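Local atomic coordinates of NEQ263 (Nanoarchaeum equitans Kin4-M, PDB entry 5BN3), a protein that forms, together with its partner NeqA, the catalytic core complex of an unusual archaeal ATP synthase and probably binds ATP. Residues B[175-179]-B[180-184]; B[249-252]-B[253-257]; B[307-311]-B[312-316]; B[399-402]-B[403-407]. All blocks are in the same frame, centred on the assembly; numbering follows the deposited sequence.

Interaction 1 of 4, residues B[175-179]-B[180-184]; sequences EFINT and KAIMN
F176 and I177, in the last turn of helix 166-178, meet K180, A181 and I182, where the chain turns away, through both backbone bonds and apolar side chains. A181 N donates to F176 O, 2.7 Å long and in the carbonyl plane. I182 N adds a weak bond to the same oxygen, bent to 126° at its hydrogen. K180 N turns back to I177 O at 3.2 Å, approaching from above the carbonyl plane. Positive phi at K180 (61°) lets A181 N and K180 N turn back to F176 O and I177 O, and a lysine suits this exposed corner because its long chain can lead away from the helix.

T179 supplies the side-chain bond. With chi1 at 60°, OG1 sits between its own backbone N and carbonyl carbon and reaches back to E175 O at 2.7 Å. T179 N donates to that oxygen from the opposite face of its plane. Replacing the threonine by an alanine would probably leave E175 O without its hydroxyl donor and the A181 methyl without the OG1 atom it lies against.

The apolar contacts follow the turn. I182 lies side by side with I177, CG1 to CG1 at 3.8 Å, and its CD1 comes 4.0 Å from F176 CB. The methyl of A181 approaches the F176 ring obliquely, CB to CD1 at 4.3 Å, while that ring also packs on L145 of helix 140-151. Paired backbone bonds closed by an apolar contact between F176 and A181 are characteristic of a Schellman motif, here ending a helix of the P-loop NTPase domain just before strand 185-190.

Interaction 2 of 4, residues B[249-252]-B[253-257]; sequences RGYP and AYLYT
A type I beta turn from P252 to L255 brings the chain into helix 255-263, with Y254 in the N-cap position. Its closing bond runs from L255 N to P252 O, 3.2 Å long, and the donor stands above the carbonyl plane, 57° out of it. P252 stands just before the two corner residues, A253 and Y254; its ring restricts phi on the extended approach to the turn, and its CB lies over one face of the Y254 ring, 3.7 Å from the ring centroid, as a CH donor. Y254 can fold back in this way because its CG takes the position between the backbone N and the carbonyl carbon (chi1 50°). Its hydroxyl goes elsewhere, to E244 OE1.

L255 makes the second apolar contact. It lies alongside Y251, pointing the same way, and its CD2 comes 3.9 Å from Y251 CB while meeting the Y251 ring obliquely. Both residues also pack on V290 of helix 290-296, while A253 and Y254 touch a neighbouring alpha-type subunit. A single bent backbone bond closes this turn, so CH-pi and aliphatic contacts are likely to contribute much of what holds its shape.

Interaction 3 of 4, residues B[307-311]-B[312-316]; sequences QDLHS and KNIYP. With SO4 (sulfate ion), chain X.
D308 and K312, one helical turn apart, form a salt bridge whose carboxylate is shared with another subunit: D308 OD2 meets K312 NZ at 3.1 Å, while OD1 pairs with K453 of a neighbouring alpha-type subunit. The lysine reaches its mate on the syn side of OD2, 22° out of the carboxylate plane. Its CG passes D308 O, and from there the extended chain carries CE to 3.3 Å from D308 OD2. Flanked by two lysines, the aspartate is probably kept ionised. Its backbone N also donates to O4 of a sulfate ion at 2.8 Å, and S306 OG holds the same sulfate, which probably came from the crystallisation liquor.

A Schellman motif ends the helix. I314 N bonds to L309 O at 3.0 Å and N313 N to H310 O at 3.0 Å, the latter from above the carbonyl plane. N313 carries the positive phi of this motif, a conformation that asparagine tolerates better than most residues. L309 and I314 place their CB atoms 4.1 Å apart, making the apolar closure on the buried side. A water in the plane of the H310 ring, at its edge, joins ND1 to I314 O, tying the imidazole to the outgoing chain.

Past the turn a cis peptide bond precedes P316. Helix 307-311 follows strand 301-304 after a two-residue link, and the loop after it runs toward strand 324-325. Helix 367-384 flanks the turn, with L309 against E380 and I314 against I384, while S311 and K312 pack on the alpha-type subunit.

Interaction 4 of 4, residues B[399-402]-B[403-407]; sequences EIID and SILSQ
I404 lies one turn after I400 on helix 394-408, and the two side chains run alongside each other, pointing the same way. From the backbone, I404 CB is 3.6 Å from I400 O. CG1, anti to its own carbonyl carbon (chi1 -63°), leans back toward the preceding turn and comes 3.1 Å from that oxygen. An extended second torsion then carries CD1 to CG2 of I400, 3.7 Å away. Beyond the helix the same side chain packs on F375 and L378 of helix 367-384, a neighbourhood that a branched aliphatic residue fills well. With an alanine here, CG1, CG2 and CD1 go, which would probably open a gap facing F375 and L378 and leave I400 CG2 without its neighbour.

L405 repeats the pattern on I401: its CD1 meets I401 CG2 at 4.0 Å, again side by side, and it too packs on F375, and on L410. Beneath both pairs run regular helical bonds, such as I404 N to I400 O at 2.9 Å.

The polar side of the helix is arranged differently. S406 OG donates to D402 O at 3.2 Å, and S406 N reaches the same oxygen from the opposite face of its plane. Serine is short enough to bend back in this way. The D402 carboxylate is directed elsewhere, with OD2 bonded to Y339 OH. Two chemistries thus divide the helix: isoleucine and leucine methyls give it a largely buried apolar stripe, whereas hydroxyls and a carboxylate occupy the more accessible side, the division expected of an amphipathic helix packed against a helical bundle.

Interaction 2 is the buried contact of the four; interaction 1 lies at the surface, and interactions 3 and 4 are partly buried. Interactions 1 and 3 both end helices with Schellman motifs, but interaction 1 leads into the central sheet and relies on apolar residues and a threonine hydroxyl, whereas interaction 3 sits beside another subunit and adds ionic pairs. Interaction 2 starts a helix instead, using proline and aromatic rings, and like interaction 3 it touches an alpha-type subunit. Interaction 4 alone lies wholly within a helix, in the C-terminal domain. Helix 367-384 borders both 307-316 and 399-407, whose centres are about 21 Å apart.

Interaction 1 of 4, residues B[175-179]-B[180-184]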
loop_
_atom_site.group_PDB
_atom_site.type_symbol
_atom_site.label_atom_id
_atom_site.label_comp_id
_atom_site.label_asym_id
_atom_site.label_seq_id
_atom_site.Cartn_x
_atom_site.Cartn_y
_atom_site.Cartn_z
ATOM N N GLU B 175 23.799 36.071 2.530
ATOM C CA GLU B 175 23.120 36.903 1.535
ATOM C C GLU B 175 22.490 38.132 2.185
ATOM O O GLU B 175 22.528 39.229 1.626
ATOM C CB GLU B 175 22.060 36.090 0.779
ATOM C CG GLU B 175 21.220 36.887 -0.218
ATOM C CD GLU B 175 21.907 37.101 -1.560
ATOM O OE1 GLU B 175 23.135 36.894 -1.651
ATOM O OE2 GLU B 175 21.212 37.477 -2.530
ATOM N N PHE B 176 21.918 37.948 3.374
ATOM C CA PHE B 176 21.345 39.064 4.125
ATOM C C PHE B 176 22.429 40.066 4.514
ATOM O O PHE B 176 22.190 41.274 4.541
ATOM C CB PHE B 176 20.614 38.558 5.374
ATOM C CG PHE B 176 19.298 37.891 5.078
ATOM C CD1 PHE B 176 18.622 38.152 3.894
ATOM C CD2 PHE B 176 18.733 37.006 5.986
ATOM C CE1 PHE B 176 17.410 37.542 3.621
ATOM C CE2 PHE B 176 17.521 36.392 5.718
ATOM C CZ PHE B 176 16.858 36.661 4.533
ATOM N N ILE B 177 23.619 39.552 4.809
ATOM C CA ILE B 177 24.764 40.390 5.146
ATOM C C ILE B 177 25.281 41.143 3.917
ATOM O O ILE B 177 25.531 42.347 3.979
ATOM C CB ILE B 177 25.897 39.549 5.790
ATOM C CG1 ILE B 177 25.498 39.135 7.212
ATOM C CG2 ILE B 177 27.207 40.321 5.823
ATOM C CD1 ILE B 177 26.468 38.181 7.879
ATOM N N ASN B 178 25.426 40.434 2.801
ATOM C CA ASN B 178 25.934 41.042 1.573
ATOM C C ASN B 178 24.973 42.049 0.941
ATOM O O ASN B 178 25.403 42.965 0.244
ATOM C CB ASN B 178 26.315 39.961 0.557
ATOM C CG ASN B 178 27.435 39.065 1.050
ATOM O OD1 ASN B 178 28.199 39.435 1.944
ATOM N ND2 ASN B 178 27.541 37.877 0.466
ATOM N N THR B 179 23.677 41.870 1.186
ATOM C CA THR B 179 22.656 42.787 0.680
ATOM C C THR B 179 22.282 43.846 1.719
ATOM O O THR B 179 21.394 44.669 1.483
ATOM C CB THR B 179 21.378 42.035 0.241
ATOM O OG1 THR B 179 20.829 41.324 1.357
ATOM C CG2 THR B 179 21.698 41.050 -0.873
ATOM N N LYS B 180 22.964 43.807 2.863
ATOM C CA LYS B 180 22.740 44.743 3.973
ATOM C C LYS B 180 21.326 44.691 4.552
ATOM O O LYS B 180 20.821 45.688 5.070
ATOM C CB LYS B 180 23.102 46.182 3.576
ATOM C CG LYS B 180 24.494 46.331 2.971
ATOM C CD LYS B 180 24.955 47.785 2.973
ATOM C CE LYS B 180 25.869 48.084 4.158
ATOM N NZ LYS B 180 25.179 47.955 5.472
ATOM N N ALA B 181 20.695 43.524 4.477
ATOM C CA ALA B 181 19.370 43.338 5.056
ATOM C C ALA B 181 19.467 42.753 6.462
ATOM O O ALA B 181 18.467 42.662 7.175
ATOM C CB ALA B 181 18.528 42.443 4.167
ATOM N N ILE B 182 20.679 42.368 6.854
ATOM C CA ILE B 182 20.915 41.674 8.121
ATOM C C ILE B 182 20.535 42.495 9.360
ATOM O O ILE B 182 20.075 41.940 10.361
ATOM C CB ILE B 182 22.388 41.181 8.222
ATOM C CG1 ILE B 182 22.566 40.210 9.391
ATOM C CG2 ILE B 182 23.358 42.353 8.332
ATOM C CD1 ILE B 182 21.903 38.873 9.171
ATOM N N MET B 183 20.709 43.813 9.291
ATOM C CA MET B 183 20.428 44.671 10.439
ATOM C C MET B 183 18.932 44.832 10.689
ATOM O O MET B 183 18.509 45.137 11.806
ATOM C CB MET B 183 21.095 46.040 10.280
ATOM C CG MET B 183 22.595 45.973 10.044
ATOM S SD MET B 183 23.446 47.508 10.465
ATOM C CE MET B 183 23.282 47.508 12.250
ATOM N N ASN B 184 18.132 44.630 9.647
ATOM C CA ASN B 184 16.682 44.649 9.801
ATOM C C ASN B 184 16.100 43.247 9.652
ATOM O O ASN B 184 15.079 43.044 8.990
ATOM C CB ASN B 184 16.036 45.619 8.808
ATOM C CG ASN B 184 14.637 46.037 9.226
ATOM O OD1 ASN B 184 14.206 45.774 10.352
ATOM N ND2 ASN B 184 13.923 46.698 8.322
#

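Interaction 2 of 4, residues B[249-252]-B[253-257]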
loop_
_atom_site.group_PDB
_atom_site.type_symbol
_atom_site.label_atom_id
_atom_site.label_comp_id
_atom_site.label_asym_id
_atom_site.label_seq_id
_atom_site.Cartn_x
_atom_site.Cartn_y
_atom_site.Cartn_z
ATOM N N ARG B 249 1.894 7.406 7.433
ATOM C CA ARG B 249 3.359 7.481 7.509
ATOM C C ARG B 249 3.894 7.846 8.891
ATOM O O ARG B 249 4.987 8.402 9.008
ATOM C CB ARG B 249 3.924 8.459 6.469
ATOM C CG ARG B 249 3.895 7.957 5.034
ATOM C CD ARG B 249 4.433 9.013 4.079
ATOM N NE ARG B 249 4.197 8.681 2.675
ATOM C CZ ARG B 249 5.142 8.302 1.819
ATOM N NH1 ARG B 249 6.404 8.210 2.215
ATOM N NH2 ARG B 249 4.824 8.021 0.562
ATOM N N GLY B 250 3.130 7.535 9.933
ATOM C CA GLY B 250 3.557 7.837 11.286
ATOM C C GLY B 250 3.236 9.247 11.747
ATOM O O GLY B 250 3.300 9.537 12.944
ATOM N N TYR B 251 2.902 10.130 10.806
ATOM C CA TYR B 251 2.561 11.509 11.148
ATOM C C TYR B 251 1.299 11.550 12.007
ATOM O O TYR B 251 0.377 10.760 11.792
ATOM C CB TYR B 251 2.371 12.351 9.882
ATOM C CG TYR B 251 3.644 12.578 9.093
ATOM C CD1 TYR B 251 4.622 13.449 9.551
ATOM C CD2 TYR B 251 3.859 11.932 7.885
ATOM C CE1 TYR B 251 5.783 13.663 8.830
ATOM C CE2 TYR B 251 5.011 12.143 7.157
ATOM C CZ TYR B 251 5.967 13.006 7.635
ATOM O OH TYR B 251 7.114 13.211 6.908
ATOM N N PRO B 252 1.258 12.467 12.986
ATOM C CA PRO B 252 0.103 12.558 13.890
ATOM C C PRO B 252 -1.182 12.929 13.156
ATOM O O PRO B 252 -1.138 13.598 12.121
ATOM C CB PRO B 252 0.500 13.678 14.863
ATOM C CG PRO B 252 1.566 14.455 14.155
ATOM C CD PRO B 252 2.302 13.452 13.317
ATOM N N ALA B 253 -2.314 12.498 13.700
ATOM C CA ALA B 253 -3.619 12.740 13.095
ATOM C C ALA B 253 -3.962 14.224 12.982
ATOM O O ALA B 253 -4.733 14.627 12.108
ATOM C CB ALA B 253 -4.687 12.018 13.887
ATOM N N TYR B 254 -3.390 15.031 13.871
ATOM C CA TYR B 254 -3.675 16.461 13.915
ATOM C C TYR B 254 -2.665 17.295 13.124
ATOM O O TYR B 254 -2.553 18.498 13.346
ATOM C CB TYR B 254 -3.715 16.938 15.370
ATOM C CG TYR B 254 -2.521 16.503 16.184
ATOM C CD1 TYR B 254 -1.342 17.234 16.172
ATOM C CD2 TYR B 254 -2.575 15.364 16.970
ATOM C CE1 TYR B 254 -0.253 16.840 16.915
ATOM C CE2 TYR B 254 -1.496 14.966 17.716
ATOM C CZ TYR B 254 -0.336 15.703 17.685
ATOM O OH TYR B 254 0.748 15.303 18.431
ATOM N N LEU B 255 -1.938 16.661 12.205
ATOM C CA LEU B 255 -0.904 17.358 11.435
ATOM C C LEU B 255 -1.439 18.588 10.699
ATOM O O LEU B 255 -0.809 19.643 10.715
ATOM C CB LEU B 255 -0.210 16.405 10.453
ATOM C CG LEU B 255 0.904 17.030 9.606
ATOM C CD1 LEU B 255 1.963 17.657 10.497
ATOM C CD2 LEU B 255 1.538 16.004 8.681
ATOM N N TYR B 256 -2.603 18.454 10.071
ATOM C CA TYR B 256 -3.233 19.580 9.386
ATOM C C TYR B 256 -3.475 20.735 10.349
ATOM O O TYR B 256 -3.153 21.886 10.052
ATOM C CB TYR B 256 -4.558 19.144 8.752
ATOM C CG TYR B 256 -5.375 20.277 8.162
ATOM C CD1 TYR B 256 -6.305 20.967 8.931
ATOM C CD2 TYR B 256 -5.230 20.644 6.833
ATOM C CE1 TYR B 256 -7.053 21.997 8.398
ATOM C CE2 TYR B 256 -5.980 21.672 6.288
ATOM C CZ TYR B 256 -6.886 22.344 7.076
ATOM O OH TYR B 256 -7.636 23.367 6.547
ATOM N N THR B 257 -4.059 20.423 11.500
ATOM C CA THR B 257 -4.402 21.444 12.482
ATOM C C THR B 257 -3.153 22.123 13.049
ATOM O O THR B 257 -3.141 23.333 13.260
ATOM C CB THR B 257 -5.267 20.854 13.616
ATOM O OG1 THR B 257 -6.467 20.307 13.054
ATOM C CG2 THR B 257 -5.639 21.923 14.627
#

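Interaction 3 of 4, residues B[307-311]-B[312-316]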
loop_
_atom_site.group_PDB
_atom_site.type_symbol
_atom_site.label_atom_id
_atom_site.label_comp_id
_atom_site.label_asym_id
_atom_site.label_seq_id
_atom_site.Cartn_x
_atom_site.Cartn_y
_atom_site.Cartn_z
ATOM N N GLN B 307 11.548 19.776 -11.919
ATOM C CA GLN B 307 12.769 19.047 -12.247
ATOM C C GLN B 307 13.074 19.166 -13.737
ATOM O O GLN B 307 14.232 19.277 -14.138
ATOM C CB GLN B 307 12.605 17.571 -11.873
ATOM C CG GLN B 307 13.659 17.031 -10.923
ATOM C CD GLN B 307 13.279 15.678 -10.351
ATOM O OE1 GLN B 307 12.705 14.835 -11.043
ATOM N NE2 GLN B 307 13.584 15.469 -9.075
ATOM N N ASP B 308 12.022 19.134 -14.549
ATOM C CA ASP B 308 12.157 19.235 -15.997
ATOM C C ASP B 308 12.782 20.563 -16.421
ATOM O O ASP B 308 13.712 20.587 -17.229
ATOM C CB ASP B 308 10.793 19.049 -16.666
ATOM C CG ASP B 308 10.865 19.147 -18.175
ATOM O OD1 ASP B 308 11.510 18.277 -18.799
ATOM O OD2 ASP B 308 10.270 20.086 -18.744
ATOM N N LEU B 309 12.273 21.663 -15.872
ATOM C CA LEU B 309 12.815 22.987 -16.173
ATOM C C LEU B 309 14.248 23.124 -15.675
ATOM O O LEU B 309 15.089 23.720 -16.342
ATOM C CB LEU B 309 11.940 24.090 -15.569
ATOM C CG LEU B 309 10.578 24.325 -16.222
ATOM C CD1 LEU B 309 9.900 25.545 -15.627
ATOM C CD2 LEU B 309 10.733 24.492 -17.719
ATOM N N HIS B 310 14.523 22.563 -14.502
ATOM C CA HIS B 310 15.867 22.587 -13.941
ATOM C C HIS B 310 16.849 21.870 -14.865
ATOM O O HIS B 310 17.958 22.350 -15.101
ATOM C CB HIS B 310 15.868 21.931 -12.561
ATOM C CG HIS B 310 17.169 22.053 -11.831
ATOM N ND1 HIS B 310 17.683 23.265 -11.422
ATOM C CD2 HIS B 310 18.051 21.111 -11.424
ATOM C CE1 HIS B 310 18.830 23.064 -10.800
ATOM N NE2 HIS B 310 19.078 21.767 -10.788
ATOM N N SER B 311 16.434 20.723 -15.393
ATOM C CA SER B 311 17.273 19.946 -16.305
ATOM C C SER B 311 17.516 20.667 -17.629
ATOM O O SER B 311 18.466 20.353 -18.346
ATOM C CB SER B 311 16.651 18.574 -16.570
ATOM O OG SER B 311 16.727 17.747 -15.424
ATOM N N LYS B 312 16.652 21.627 -17.951
ATOM C CA LYS B 312 16.808 22.434 -19.158
ATOM C C LYS B 312 17.617 23.692 -18.875
ATOM O O LYS B 312 17.668 24.600 -19.705
ATOM C CB LYS B 312 15.439 22.826 -19.719
ATOM C CG LYS B 312 14.591 21.659 -20.198
ATOM C CD LYS B 312 13.185 22.127 -20.548
ATOM C CE LYS B 312 12.349 21.003 -21.138
ATOM N NZ LYS B 312 10.961 21.454 -21.439
ATOM N N ASN B 313 18.238 23.735 -17.698
ATOM C CA ASN B 313 19.006 24.897 -17.247
ATOM C C ASN B 313 18.151 26.164 -17.172
ATOM O O ASN B 313 18.603 27.253 -17.528
ATOM C CB ASN B 313 20.240 25.122 -18.132
ATOM C CG ASN B 313 21.312 25.950 -17.449
ATOM O OD1 ASN B 313 21.477 25.895 -16.230
ATOM N ND2 ASN B 313 22.048 26.723 -18.238
ATOM N N ILE B 314 16.915 26.014 -16.704
ATOM C CA ILE B 314 16.037 27.161 -16.500
ATOM C C ILE B 314 15.975 27.528 -15.020
ATOM O O ILE B 314 15.502 26.737 -14.202
ATOM C CB ILE B 314 14.598 26.880 -16.990
ATOM C CG1 ILE B 314 14.595 26.449 -18.460
ATOM C CG2 ILE B 314 13.715 28.104 -16.779
ATOM C CD1 ILE B 314 15.135 27.490 -19.411
ATOM N N TYR B 315 16.478 28.713 -14.678
ATOM C CA TYR B 315 16.213 29.315 -13.374
ATOM C C TYR B 315 15.408 30.593 -13.582
ATOM O O TYR B 315 15.714 31.383 -14.476
ATOM C CB TYR B 315 17.502 29.630 -12.592
ATOM C CG TYR B 315 17.219 30.382 -11.304
ATOM C CD1 TYR B 315 17.180 31.772 -11.280
ATOM C CD2 TYR B 315 16.958 29.703 -10.121
ATOM C CE1 TYR B 315 16.896 32.460 -10.119
ATOM C CE2 TYR B 315 16.677 30.386 -8.953
ATOM C CZ TYR B 315 16.648 31.763 -8.957
ATOM O OH TYR B 315 16.367 32.447 -7.795
ATOM N N PRO B 316 14.372 30.805 -12.759
ATOM C CA PRO B 316 13.901 29.859 -11.742
ATOM C C PRO B 316 12.982 28.807 -12.349
ATOM O O PRO B 316 12.158 29.139 -13.201
ATOM C CB PRO B 316 13.124 30.751 -10.773
ATOM C CG PRO B 316 12.623 31.871 -11.631
ATOM C CD PRO B 316 13.672 32.100 -12.683
HETATM S S SO4 X . 8.197 17.874 -13.929
HETATM O O1 SO4 X . 7.819 19.276 -14.045
HETATM O O2 SO4 X . 7.684 17.142 -15.081
HETATM O O3 SO4 X . 7.654 17.327 -12.692
HETATM O O4 SO4 X . 9.649 17.771 -13.886
HETATM O O HOH W 1 16.955 25.996 -12.038
#

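Interaction 4 of 4, residues B[399-402]-B[403-407]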
loop_
_atom_site.group_PDB
_atom_site.type_symbol
_atom_site.label_atom_id
_atom_site.label_comp_id
_atom_site.label_asym_id
_atom_site.label_seq_id
_atom_site.Cartn_x
_atom_site.Cartn_y
_atom_site.Cartn_z
ATOM N N GLU B 399 5.975 43.243 -21.838
ATOM C CA GLU B 399 6.665 43.435 -23.112
ATOM C C GLU B 399 7.226 42.128 -23.662
ATOM O O GLU B 399 7.179 41.881 -24.868
ATOM C CB GLU B 399 7.801 44.452 -22.958
ATOM C CG GLU B 399 7.347 45.889 -22.760
ATOM C CD GLU B 399 8.512 46.840 -22.570
ATOM O OE1 GLU B 399 9.653 46.456 -22.909
ATOM O OE2 GLU B 399 8.291 47.966 -22.078
ATOM N N ILE B 400 7.770 41.301 -22.774
ATOM C CA ILE B 400 8.293 39.996 -23.163
ATOM C C ILE B 400 7.173 39.118 -23.722
ATOM O O ILE B 400 7.339 38.476 -24.759
ATOM C CB ILE B 400 8.988 39.287 -21.977
ATOM C CG1 ILE B 400 10.237 40.066 -21.549
ATOM C CG2 ILE B 400 9.375 37.873 -22.351
ATOM C CD1 ILE B 400 10.938 39.488 -20.331
ATOM N N ILE B 401 6.032 39.107 -23.035
ATOM C CA ILE B 401 4.865 38.353 -23.484
ATOM C C ILE B 401 4.406 38.829 -24.863
ATOM O O ILE B 401 4.125 38.013 -25.744
ATOM C CB ILE B 401 3.699 38.467 -22.475
ATOM C CG1 ILE B 401 4.077 37.808 -21.144
ATOM C CG2 ILE B 401 2.445 37.819 -23.025
ATOM C CD1 ILE B 401 3.010 37.935 -20.066
ATOM N N ASP B 402 4.343 40.146 -25.048
ATOM C CA ASP B 402 3.989 40.729 -26.340
ATOM C C ASP B 402 4.948 40.270 -27.439
ATOM O O ASP B 402 4.520 39.894 -28.529
ATOM C CB ASP B 402 3.989 42.261 -26.264
ATOM C CG ASP B 402 2.835 42.810 -25.447
ATOM O OD1 ASP B 402 1.814 42.105 -25.293
ATOM O OD2 ASP B 402 2.944 43.959 -24.970
ATOM N N SER B 403 6.242 40.297 -27.142
ATOM C CA SER B 403 7.266 39.887 -28.099
ATOM C C SER B 403 7.158 38.407 -28.476
ATOM O O SER B 403 7.278 38.046 -29.648
ATOM C CB SER B 403 8.655 40.188 -27.534
ATOM O OG SER B 403 9.668 39.759 -28.421
ATOM N N ILE B 404 6.926 37.559 -27.477
ATOM C CA ILE B 404 6.781 36.121 -27.694
ATOM C C ILE B 404 5.541 35.803 -28.532
ATOM O O ILE B 404 5.582 34.944 -29.415
ATOM C CB ILE B 404 6.715 35.357 -26.351
ATOM C CG1 ILE B 404 8.024 35.528 -25.574
ATOM C CG2 ILE B 404 6.449 33.885 -26.579
ATOM C CD1 ILE B 404 7.992 34.928 -24.180
ATOM N N LEU B 405 4.444 36.501 -28.250
ATOM C CA LEU B 405 3.198 36.324 -28.993
ATOM C C LEU B 405 3.385 36.602 -30.485
ATOM O O LEU B 405 2.830 35.901 -31.329
ATOM C CB LEU B 405 2.097 37.217 -28.412
ATOM C CG LEU B 405 1.455 36.726 -27.112
ATOM C CD1 LEU B 405 0.508 37.763 -26.528
ATOM C CD2 LEU B 405 0.717 35.425 -27.362
ATOM N N SER B 406 4.182 37.619 -30.798
ATOM C CA SER B 406 4.483 37.967 -32.182
ATOM C C SER B 406 5.370 36.915 -32.843
ATOM O O SER B 406 5.091 36.478 -33.961
ATOM C CB SER B 406 5.153 39.339 -32.248
ATOM O OG SER B 406 4.320 40.336 -31.685
ATOM N N GLN B 407 6.436 36.516 -32.150
ATOM C CA GLN B 407 7.350 35.491 -32.652
ATOM C C GLN B 407 6.626 34.176 -32.924
ATOM O O GLN B 407 6.983 33.440 -33.842
ATOM C CB GLN B 407 8.486 35.235 -31.652
ATOM C CG GLN B 407 9.424 36.407 -31.416
ATOM C CD GLN B 407 10.665 36.009 -30.632
ATOM O OE1 GLN B 407 11.397 35.100 -31.024
ATOM N NE2 GLN B 407 10.902 36.687 -29.514
#